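Local coordinates for protein Cwp19 (Clostridioides difficile, PDB 5OQ3) that contains a TIM-barrel glycoside hydrolase domain, which forms this chain, and may as a whole protein also have N-acetylmuramoyl-L-alanine amidase activity, at residues Asp319-Gln329 against Ile356-Ile367; Asp103-His113 against Val178-Gly186. One frame throughout, in Å; residues are numbered along the deposited sequence.

In the fold
Both contacts belong to one parallel eight-stranded TIM barrel, the glycoside hydrolase domain of Cwp19, but to different layers of it. Contact 2 comes first along the chain: helix 104-114, which leads into the third strand, 118-123, packs against the end of helix 165-181 and the connection into the fourth strand, 186-189. Contact 1 follows, pairing the last two strands, 319-324 and 356-361, with the turn after the first and the start of helix 364-369 after the second. Their centres are about 22 Å apart and their nearest atoms about 9 Å, so they do not touch. The centre of contact 1 lies about 12 Å from the chain centre and that of contact 2 about 17 Å: one is a strand pair of the barrel wall, the other packing in the helical layer around it.

Contact 1 (Asp319-Gln329 against Ile356-Ile367); sequences DLYIGQGIYKQ and IKGSMYFSAKDI
Gln-324 lays its CG over one face of the Tyr-361 ring, 4.2 Å from the ring centroid, while Ile-326 CG2 meets the same ring in plane at its edge. Beneath them strands 319-324 and 356-361, the last two of a TIM barrel, run parallel; Gln-324 N to Met-360 O, at 2.8 Å, is one rung of their backbone ladder. On the face carrying Ile-322 and Ser-359, which helix 343-350 covers, Leu-320 CD2 packs 3.6 Å from Ile-356 CG1, and Ile-356 CG2 and CD1 fit against Ile-322. Gly-358, in a backbone conformation that calls for glycine, leaves its N at the edge of the Tyr-321 ring, whose CE1 lies 3.7 Å from Lys-357 CB. Past the strands, Ile-326 holds CG1 between its backbone N and carbonyl carbon (chi1 58°), which drives CD1 into a hollow formed by Asp-366 CB and Ile-367 CG1, the latter 3.6 Å from CD1. Phe-362 turns its edge toward the Tyr-327 face in an offset edge-to-face pair, planes at 88°, and its O accepts from Tyr-327 N at 3.1 Å. The bend of Gln-324 at chi2 (-68°) brings OE1 to Ser-359 OG, which donates to it at 2.7 Å on an in-plane lone pair. Asn-350 ND2 also donates to OE1, and Gln-324 NE2 is hydrogen-bonded to Tyr-302 OH; these bonds imply that the buried amide has a fixed rotation.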
loop_
_atom_site.group_PDB
_atom_site.type_symbol
_atom_site.label_atom_id
_atom_site.label_comp_id
_atom_site.label_asym_id
_atom_site.label_seq_id
_atom_site.Cartn_x
_atom_site.Cartn_y
_atom_site.Cartn_z
ATOM N N ASP A 319 8.993 11.684 -5.047
ATOM C CA ASP A 319 9.450 10.641 -5.952
ATOM C C ASP A 319 8.291 9.828 -6.501
ATOM O O ASP A 319 7.430 9.337 -5.756
ATOM C CB ASP A 319 10.471 9.732 -5.240
ATOM C CG ASP A 319 11.714 10.440 -4.820
ATOM O OD1 ASP A 319 12.208 11.343 -5.522
ATOM O OD2 ASP A 319 12.216 10.050 -3.743
ATOM N N LEU A 320 8.301 9.690 -7.819
ATOM C CA LEU A 320 7.291 8.922 -8.529
ATOM C C LEU A 320 7.811 7.544 -8.931
ATOM O O LEU A 320 8.798 7.442 -9.699
ATOM C CB LEU A 320 6.839 9.694 -9.770
ATOM C CG LEU A 320 5.896 8.971 -10.736
ATOM C CD1 LEU A 320 4.572 8.569 -10.082
ATOM C CD2 LEU A 320 5.644 9.889 -11.938
ATOM N N TYR A 321 7.108 6.498 -8.475
ATOM C CA TYR A 321 7.399 5.124 -8.915
ATOM C C TYR A 321 6.123 4.614 -9.552
ATOM O O TYR A 321 5.056 4.920 -9.064
ATOM C CB TYR A 321 7.835 4.217 -7.736
ATOM C CG TYR A 321 8.891 4.781 -6.816
ATOM C CD1 TYR A 321 10.060 5.331 -7.314
ATOM C CD2 TYR A 321 8.717 4.779 -5.460
ATOM C CE1 TYR A 321 11.033 5.840 -6.471
ATOM C CE2 TYR A 321 9.704 5.270 -4.597
ATOM C CZ TYR A 321 10.822 5.807 -5.121
ATOM O OH TYR A 321 11.767 6.292 -4.255
ATOM N N ILE A 322 6.223 3.805 -10.610
ATOM C CA ILE A 322 5.046 3.254 -11.230
ATOM C C ILE A 322 4.732 1.883 -10.673
ATOM O O ILE A 322 5.608 1.008 -10.604
ATOM C CB ILE A 322 5.216 3.160 -12.754
ATOM C CG1 ILE A 322 5.588 4.517 -13.337
ATOM C CG2 ILE A 322 3.990 2.519 -13.397
ATOM C CD1 ILE A 322 4.627 5.650 -13.049
ATOM N N GLY A 323 3.466 1.719 -10.230
ATOM C CA GLY A 323 3.002 0.404 -9.842
ATOM C C GLY A 323 2.698 -0.428 -11.070
ATOM O O GLY A 323 1.824 -0.084 -11.877
ATOM N N GLN A 324 3.389 -1.567 -11.191
ATOM C CA GLN A 324 3.305 -2.438 -12.362
ATOM C C GLN A 324 2.473 -3.664 -12.062
ATOM O O GLN A 324 2.793 -4.439 -11.149
ATOM C CB GLN A 324 4.730 -2.894 -12.783
ATOM C CG GLN A 324 5.820 -1.824 -12.882
ATOM C CD GLN A 324 5.722 -0.773 -13.998
ATOM O OE1 GLN A 324 6.533 0.128 -14.027
ATOM N NE2 GLN A 324 4.820 -0.910 -14.955
ATOM N N GLY A 325 1.460 -3.901 -12.898
ATOM C CA GLY A 325 0.513 -4.983 -12.688
ATOM C C GLY A 325 0.830 -6.327 -13.279
ATOM O O GLY A 325 0.036 -6.896 -14.058
ATOM N N ILE A 326 1.982 -6.869 -12.892
ATOM C CA ILE A 326 2.488 -8.099 -13.466
ATOM C C ILE A 326 1.627 -9.316 -13.125
ATOM O O ILE A 326 1.762 -10.339 -13.780
ATOM C CB ILE A 326 3.978 -8.344 -13.213
ATOM C CG1 ILE A 326 4.334 -8.370 -11.741
ATOM C CG2 ILE A 326 4.828 -7.337 -14.002
ATOM C CD1 ILE A 326 5.659 -9.010 -11.413
ATOM N N TYR A 327 0.748 -9.199 -12.126
ATOM C CA TYR A 327 -0.238 -10.243 -11.867
ATOM C C TYR A 327 -1.181 -10.491 -13.050
ATOM O O TYR A 327 -1.775 -11.564 -13.164
ATOM C CB TYR A 327 -1.023 -9.932 -10.571
ATOM C CG TYR A 327 -1.986 -8.767 -10.697
ATOM C CD1 TYR A 327 -1.563 -7.454 -10.514
ATOM C CD2 TYR A 327 -3.331 -8.987 -10.933
ATOM C CE1 TYR A 327 -2.462 -6.394 -10.603
ATOM C CE2 TYR A 327 -4.239 -7.943 -11.038
ATOM C CZ TYR A 327 -3.803 -6.639 -10.841
ATOM O OH TYR A 327 -4.682 -5.573 -10.903
ATOM N N LYS A 328 -1.381 -9.485 -13.903
ATOM C CA LYS A 328 -2.221 -9.654 -15.100
ATOM C C LYS A 328 -1.411 -10.305 -16.195
ATOM O O LYS A 328 -0.505 -9.698 -16.768
ATOM C CB LYS A 328 -2.800 -8.325 -15.549
ATOM C CG LYS A 328 -3.738 -7.653 -14.567
ATOM C CD LYS A 328 -4.528 -6.528 -15.220
ATOM C CE LYS A 328 -5.487 -5.878 -14.248
ATOM N NZ LYS A 328 -6.207 -4.757 -14.868
ATOM N N GLN A 329 -1.786 -11.553 -16.501
ATOM C CA GLN A 329 -1.071 -12.405 -17.448
ATOM C C GLN A 329 -1.971 -13.041 -18.482
ATOM O O GLN A 329 -1.769 -14.187 -18.862
ATOM C CB GLN A 329 -0.313 -13.499 -16.680
ATOM C CG GLN A 329 0.748 -12.901 -15.754
ATOM C CD GLN A 329 1.239 -13.881 -14.726
ATOM O OE1 GLN A 329 1.121 -15.092 -14.905
ATOM N NE2 GLN A 329 1.751 -13.360 -13.608
ATOM N N ILE A 356 10.039 9.907 -13.529
ATOM C CA ILE A 356 9.813 8.566 -13.014
ATOM C C ILE A 356 11.128 8.006 -12.468
ATOM O O ILE A 356 12.138 8.026 -13.168
ATOM C CB ILE A 356 9.157 7.662 -14.046
ATOM C CG1 ILE A 356 7.768 8.188 -14.362
ATOM C CG2 ILE A 356 9.110 6.233 -13.526
ATOM C CD1 ILE A 356 7.067 7.512 -15.512
ATOM N N LYS A 357 11.097 7.562 -11.207
ATOM C CA LYS A 357 12.291 7.151 -10.466
ATOM C C LYS A 357 12.390 5.664 -10.210
ATOM O O LYS A 357 13.271 5.203 -9.528
ATOM C CB LYS A 357 12.379 7.939 -9.166
ATOM C CG LYS A 357 12.329 9.440 -9.272
ATOM C CD LYS A 357 13.502 9.982 -10.007
ATOM C CE LYS A 357 13.452 11.509 -10.156
ATOM N NZ LYS A 357 13.147 12.263 -8.913
ATOM N N GLY A 358 11.464 4.910 -10.817
ATOM C CA GLY A 358 11.479 3.468 -10.778
ATOM C C GLY A 358 10.107 2.855 -10.715
ATOM O O GLY A 358 9.157 3.508 -11.170
ATOM N N SER A 359 10.012 1.623 -10.207
ATOM C CA SER A 359 8.830 0.781 -10.303
ATOM C C SER A 359 8.663 -0.031 -9.013
ATOM O O SER A 359 9.659 -0.347 -8.332
ATOM C CB SER A 359 8.946 -0.219 -11.441
ATOM O OG SER A 359 8.926 0.389 -12.725
ATOM N N MET A 360 7.405 -0.404 -8.765
ATOM C CA MET A 360 7.034 -1.399 -7.780
ATOM C C MET A 360 6.161 -2.418 -8.447
ATOM O O MET A 360 5.268 -2.056 -9.158
ATOM C CB MET A 360 6.327 -0.775 -6.564
ATOM C CG MET A 360 7.061 0.350 -5.865
ATOM S SD MET A 360 6.624 0.423 -4.120
ATOM C CE MET A 360 7.954 1.404 -3.515
ATOM N N TYR A 361 6.461 -3.699 -8.242
ATOM C CA TYR A 361 5.814 -4.808 -8.942
ATOM C C TYR A 361 4.781 -5.490 -8.017
ATOM O O TYR A 361 5.149 -5.971 -6.943
ATOM C CB TYR A 361 6.841 -5.864 -9.384
ATOM C CG TYR A 361 7.711 -5.296 -10.486
ATOM C CD1 TYR A 361 7.329 -5.417 -11.811
ATOM C CD2 TYR A 361 8.894 -4.631 -10.227
ATOM C CE1 TYR A 361 8.101 -4.901 -12.822
ATOM C CE2 TYR A 361 9.668 -4.094 -11.248
ATOM C CZ TYR A 361 9.252 -4.229 -12.548
ATOM O OH TYR A 361 9.985 -3.712 -13.595
ATOM N N PHE A 362 3.557 -5.577 -8.496
ATOM C CA PHE A 362 2.508 -6.341 -7.837
ATOM C C PHE A 362 2.335 -7.666 -8.536
ATOM O O PHE A 362 1.758 -7.666 -9.614
ATOM C CB PHE A 362 1.179 -5.592 -7.746
ATOM C CG PHE A 362 0.316 -6.173 -6.653
ATOM C CD1 PHE A 362 -0.559 -7.239 -6.906
ATOM C CD2 PHE A 362 0.519 -5.790 -5.335
ATOM C CE1 PHE A 362 -1.281 -7.810 -5.893
ATOM C CE2 PHE A 362 -0.202 -6.387 -4.310
ATOM C CZ PHE A 362 -1.097 -7.398 -4.597
ATOM N N SER A 363 2.803 -8.783 -7.955
ATOM C CA SER A 363 3.419 -8.898 -6.643
ATOM C C SER A 363 4.596 -9.861 -6.726
ATOM O O SER A 363 4.854 -10.465 -7.768
ATOM C CB SER A 363 2.401 -9.320 -5.561
ATOM O OG SER A 363 1.993 -10.660 -5.753
ATOM N N ALA A 364 5.281 -10.034 -5.611
ATOM C CA ALA A 364 6.479 -10.866 -5.536
ATOM C C ALA A 364 6.291 -12.280 -6.056
ATOM O O ALA A 364 7.187 -12.802 -6.748
ATOM C CB ALA A 364 6.983 -10.903 -4.111
ATOM N N LYS A 365 5.153 -12.912 -5.746
ATOM C CA LYS A 365 4.928 -14.279 -6.207
ATOM C C LYS A 365 4.977 -14.396 -7.729
ATOM O O LYS A 365 5.304 -15.461 -8.277
ATOM C CB LYS A 365 3.597 -14.819 -5.675
ATOM C CG LYS A 365 2.323 -14.209 -6.254
ATOM C CD LYS A 365 1.119 -14.938 -5.646
ATOM C CE LYS A 365 -0.202 -14.269 -5.960
ATOM N NZ LYS A 365 -0.517 -14.312 -7.409
ATOM N N ASP A 366 4.545 -13.327 -8.409
ATOM C CA ASP A 366 4.498 -13.405 -9.871
ATOM C C ASP A 366 5.890 -13.475 -10.473
ATOM O O ASP A 366 6.111 -14.166 -11.440
ATOM C CB ASP A 366 3.712 -12.231 -10.436
ATOM C CG ASP A 366 2.277 -12.254 -10.004
ATOM O OD1 ASP A 366 1.552 -13.226 -10.303
ATOM O OD2 ASP A 366 1.835 -11.278 -9.378
ATOM N N ILE A 367 6.825 -12.762 -9.851
ATOM C CA ILE A 367 8.221 -12.884 -10.235
ATOM C C ILE A 367 8.747 -14.285 -9.893
ATOM O O ILE A 367 9.372 -14.943 -10.756
ATOM C CB ILE A 367 9.069 -11.809 -9.519
ATOM C CG1 ILE A 367 8.658 -10.406 -9.972
ATOM C CG2 ILE A 367 10.549 -12.011 -9.831
ATOM C CD1 ILE A 367 9.217 -9.264 -9.149
HETATM O O HOH W 1 15.021 11.749 -7.074
HETATM O O HOH W 2 10.033 11.890 -9.083
HETATM O O HOH W 3 3.794 -15.459 -12.407
#

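Contact 2 (Asp103-His113 against Val178-Gly186)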
loop_
_atom_site.group_PDB
_atom_site.type_symbol
_atom_site.label_atom_id
_atom_site.label_comp_id
_atom_site.label_asym_id
_atom_site.label_seq_id
_atom_site.Cartn_x
_atom_site.Cartn_y
_atom_site.Cartn_z
ATOM N N ASP A 103 9.033 -13.347 16.748
ATOM C CA ASP A 103 8.663 -12.082 16.114
ATOM C C ASP A 103 9.239 -12.134 14.703
ATOM O O ASP A 103 10.448 -12.113 14.539
ATOM C CB ASP A 103 9.262 -10.936 16.909
ATOM C CG ASP A 103 8.936 -9.556 16.300
ATOM O OD1 ASP A 103 8.286 -9.478 15.252
ATOM O OD2 ASP A 103 9.310 -8.540 16.906
ATOM N N PRO A 104 8.391 -12.202 13.661
ATOM C CA PRO A 104 8.955 -12.301 12.305
ATOM C C PRO A 104 9.684 -11.055 11.834
ATOM O O PRO A 104 10.609 -11.167 11.029
ATOM C CB PRO A 104 7.744 -12.539 11.399
ATOM C CG PRO A 104 6.610 -12.806 12.315
ATOM C CD PRO A 104 6.938 -12.278 13.659
ATOM N N LEU A 105 9.302 -9.879 12.324
ATOM C CA LEU A 105 9.785 -8.662 11.678
ATOM C C LEU A 105 11.314 -8.439 11.694
ATOM O O LEU A 105 11.869 -8.069 10.653
ATOM C CB LEU A 105 9.010 -7.417 12.164
ATOM C CG LEU A 105 9.313 -6.112 11.467
ATOM C CD1 LEU A 105 9.111 -6.234 9.957
ATOM C CD2 LEU A 105 8.467 -4.963 12.008
ATOM N N PRO A 106 11.997 -8.701 12.840
ATOM C CA PRO A 106 13.470 -8.582 12.829
ATOM C C PRO A 106 14.098 -9.440 11.738
ATOM O O PRO A 106 15.080 -9.021 11.106
ATOM C CB PRO A 106 13.867 -9.030 14.234
ATOM C CG PRO A 106 12.700 -8.676 15.060
ATOM C CD PRO A 106 11.503 -8.946 14.215
ATOM N N PHE A 107 13.596 -10.672 11.574
ATOM C CA PHE A 107 14.092 -11.559 10.542
ATOM C C PHE A 107 13.829 -11.033 9.134
ATOM O O PHE A 107 14.735 -10.991 8.275
ATOM C CB PHE A 107 13.455 -12.927 10.696
ATOM C CG PHE A 107 14.012 -13.966 9.784
ATOM C CD1 PHE A 107 15.161 -14.696 10.161
ATOM C CD2 PHE A 107 13.403 -14.268 8.580
ATOM C CE1 PHE A 107 15.683 -15.692 9.333
ATOM C CE2 PHE A 107 13.919 -15.271 7.750
ATOM C CZ PHE A 107 15.062 -15.969 8.120
ATOM N N LEU A 108 12.626 -10.512 8.955
ATOM C CA LEU A 108 12.261 -9.978 7.626
ATOM C C LEU A 108 13.168 -8.804 7.219
ATOM O O LEU A 108 13.609 -8.723 6.105
ATOM C CB LEU A 108 10.814 -9.575 7.556
ATOM C CG LEU A 108 9.761 -10.609 7.946
ATOM C CD1 LEU A 108 8.342 -10.034 7.886
ATOM C CD2 LEU A 108 9.853 -11.823 7.045
ATOM N N ILE A 109 13.498 -7.958 8.205
ATOM C CA ILE A 109 14.335 -6.808 7.985
ATOM C C ILE A 109 15.826 -7.179 7.837
ATOM O O ILE A 109 16.503 -6.785 6.862
ATOM C CB ILE A 109 14.153 -5.797 9.115
ATOM C CG1 ILE A 109 12.729 -5.219 9.066
ATOM C CG2 ILE A 109 15.162 -4.663 8.974
ATOM C CD1 ILE A 109 12.419 -4.430 10.312
ATOM N N GLU A 110 16.316 -7.983 8.788
ATOM C CA GLU A 110 17.733 -8.286 8.810
ATOM C C GLU A 110 18.122 -9.115 7.576
ATOM O O GLU A 110 19.216 -8.910 7.021
ATOM C CB GLU A 110 18.155 -8.965 10.103
ATOM C CG GLU A 110 18.107 -8.025 11.306
ATOM C CD GLU A 110 18.391 -8.615 12.655
ATOM O OE1 GLU A 110 18.413 -9.826 12.816
ATOM O OE2 GLU A 110 18.604 -7.793 13.607
ATOM N N GLU A 111 17.232 -10.001 7.120
ATOM C CA GLU A 111 17.547 -10.773 5.957
ATOM C C GLU A 111 17.488 -9.963 4.664
ATOM O O GLU A 111 18.263 -10.226 3.727
ATOM C CB GLU A 111 16.602 -11.989 5.879
ATOM C CG GLU A 111 16.858 -12.993 7.022
ATOM C CD GLU A 111 18.210 -13.703 6.992
ATOM O OE1 GLU A 111 18.735 -13.888 5.891
ATOM O OE2 GLU A 111 18.721 -14.049 8.097
ATOM N N ALA A 112 16.592 -8.971 4.579
ATOM C CA ALA A 112 16.640 -8.031 3.476
ATOM C C ALA A 112 17.939 -7.252 3.478
ATOM O O ALA A 112 18.621 -7.149 2.454
ATOM C CB ALA A 112 15.412 -7.077 3.504
ATOM N N HIS A 113 18.315 -6.733 4.643
ATOM C CA HIS A 113 19.506 -5.919 4.681
ATOM C C HIS A 113 20.801 -6.679 4.367
ATOM O O HIS A 113 21.706 -6.132 3.730
ATOM C CB HIS A 113 19.603 -5.250 6.021
ATOM C CG HIS A 113 18.595 -4.144 6.198
ATOM N ND1 HIS A 113 18.354 -3.538 7.421
ATOM C CD2 HIS A 113 17.784 -3.520 5.306
ATOM C CE1 HIS A 113 17.479 -2.558 7.253
ATOM N NE2 HIS A 113 17.117 -2.523 5.978
ATOM N N VAL A 178 6.539 0.931 15.273
ATOM C CA VAL A 178 7.367 0.183 14.342
ATOM C C VAL A 178 8.627 0.992 13.955
ATOM O O VAL A 178 9.732 0.451 13.932
ATOM C CB VAL A 178 6.579 -0.210 13.108
ATOM C CG1 VAL A 178 7.466 -0.869 12.064
ATOM C CG2 VAL A 178 5.441 -1.128 13.474
ATOM N N VAL A 179 8.458 2.291 13.724
ATOM C CA VAL A 179 9.603 3.161 13.413
ATOM C C VAL A 179 10.614 3.166 14.550
ATOM O O VAL A 179 11.831 3.122 14.321
ATOM C CB VAL A 179 9.122 4.601 13.099
ATOM C CG1 VAL A 179 10.280 5.530 12.845
ATOM C CG2 VAL A 179 8.165 4.610 11.926
ATOM N N GLN A 180 10.121 3.246 15.789
ATOM C CA GLN A 180 10.996 3.291 16.956
ATOM C C GLN A 180 11.775 1.985 17.117
ATOM O O GLN A 180 12.959 1.975 17.465
ATOM C CB GLN A 180 10.169 3.527 18.224
ATOM C CG GLN A 180 10.944 3.584 19.535
ATOM C CD GLN A 180 10.032 3.736 20.737
ATOM O OE1 GLN A 180 9.699 4.876 21.117
ATOM N NE2 GLN A 180 9.653 2.583 21.386
ATOM N N ASN A 181 11.073 0.853 16.931
ATOM C CA ASN A 181 11.565 -0.429 17.417
ATOM C C ASN A 181 12.224 -1.306 16.360
ATOM O O ASN A 181 12.815 -2.327 16.724
ATOM C CB ASN A 181 10.432 -1.216 18.101
ATOM C CG ASN A 181 9.970 -0.597 19.392
ATOM O OD1 ASN A 181 10.561 0.354 19.883
ATOM N ND2 ASN A 181 8.860 -1.117 19.929
ATOM N N TYR A 182 12.162 -0.932 15.081
ATOM C CA TYR A 182 12.647 -1.778 14.009
ATOM C C TYR A 182 13.429 -0.957 12.987
ATOM O O TYR A 182 13.054 0.186 12.716
ATOM C CB TYR A 182 11.495 -2.514 13.311
ATOM C CG TYR A 182 10.741 -3.454 14.251
ATOM C CD1 TYR A 182 11.203 -4.735 14.499
ATOM C CD2 TYR A 182 9.605 -3.032 14.907
ATOM C CE1 TYR A 182 10.529 -5.569 15.378
ATOM C CE2 TYR A 182 8.901 -3.844 15.772
ATOM C CZ TYR A 182 9.388 -5.132 16.029
ATOM O OH TYR A 182 8.670 -5.946 16.895
ATOM N N ASP A 183 14.387 -1.579 12.342
ATOM C CA ASP A 183 15.301 -0.882 11.420
ATOM C C ASP A 183 14.732 -0.808 10.001
ATOM O O ASP A 183 15.381 -1.215 9.018
ATOM C CB ASP A 183 16.658 -1.603 11.436
ATOM C CG ASP A 183 17.697 -0.923 10.603
ATOM O OD1 ASP A 183 17.643 0.319 10.520
ATOM O OD2 ASP A 183 18.552 -1.644 10.029
ATOM N N ILE A 184 13.523 -0.286 9.898
ATOM C CA ILE A 184 12.927 -0.098 8.613
ATOM C C ILE A 184 13.553 1.019 7.819
ATOM O O ILE A 184 14.040 1.997 8.375
ATOM C CB ILE A 184 11.398 0.095 8.716
ATOM C CG1 ILE A 184 11.032 1.356 9.517
ATOM C CG2 ILE A 184 10.723 -1.140 9.360
ATOM C CD1 ILE A 184 9.551 1.701 9.430
ATOM N N ASP A 185 13.440 0.959 6.496
ATOM C CA ASP A 185 13.916 2.050 5.616
ATOM C C ASP A 185 12.793 2.962 5.120
ATOM O O ASP A 185 13.027 4.113 4.749
ATOM C CB ASP A 185 14.628 1.448 4.403
ATOM C CG ASP A 185 15.728 0.538 4.819
ATOM O OD1 ASP A 185 16.698 1.034 5.431
ATOM O OD2 ASP A 185 15.660 -0.689 4.620
ATOM N N GLY A 186 11.555 2.456 5.182
ATOM C CA GLY A 186 10.375 3.191 4.705
ATOM C C GLY A 186 9.109 2.712 5.368
ATOM O O GLY A 186 9.054 1.579 5.880
#
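The Tyr-182 ring receives Leu-105 CD2 over the centre of one face, 3.6 Å from the centroid and 13° off the normal, a CH-pi contact. The contact belongs to the outer helical layer of a TIM barrel, where helix 104-114 lies against the end of helix 165-181 and the link into strand 186-189. Tyr-182 is the first residue to leave the helical conformation, and Pro-106 CG reaches its ring edge in plane. Ile-109 continues the apolar row, its CD1 3.7 Å from Tyr-182 CB and 3.8 Å from Ile-184 CG2. Polar groups close both ends. Tyr-182 OH donates to the syn lone pair of Asp-103 OD2 at 2.7 Å, carboxylate and ring planes standing 86° apart. At the other end His-113 NE2 gives an N-H, nearly in its ring plane, to the syn lone pair of Asp-185 OD2, also at 2.7 Å. The second shell holds these carboxylates. Asp-103 is the N-cap of helix 104-114: with CG anti to its backbone N (chi1 179°), OD1 accepts from Leu-105 N at 3.1 Å while OD2 remains turned to the tyrosine. Phe-119 N, in strand 118-123, is a second donor to Asp-185 OD2, which ties the histidine contact to the barrel. Asp-183 O is buried without a hydrogen-bond partner; His-113 CE1 lies 3.1 Å from this oxygen, which sits at the imidazole edge.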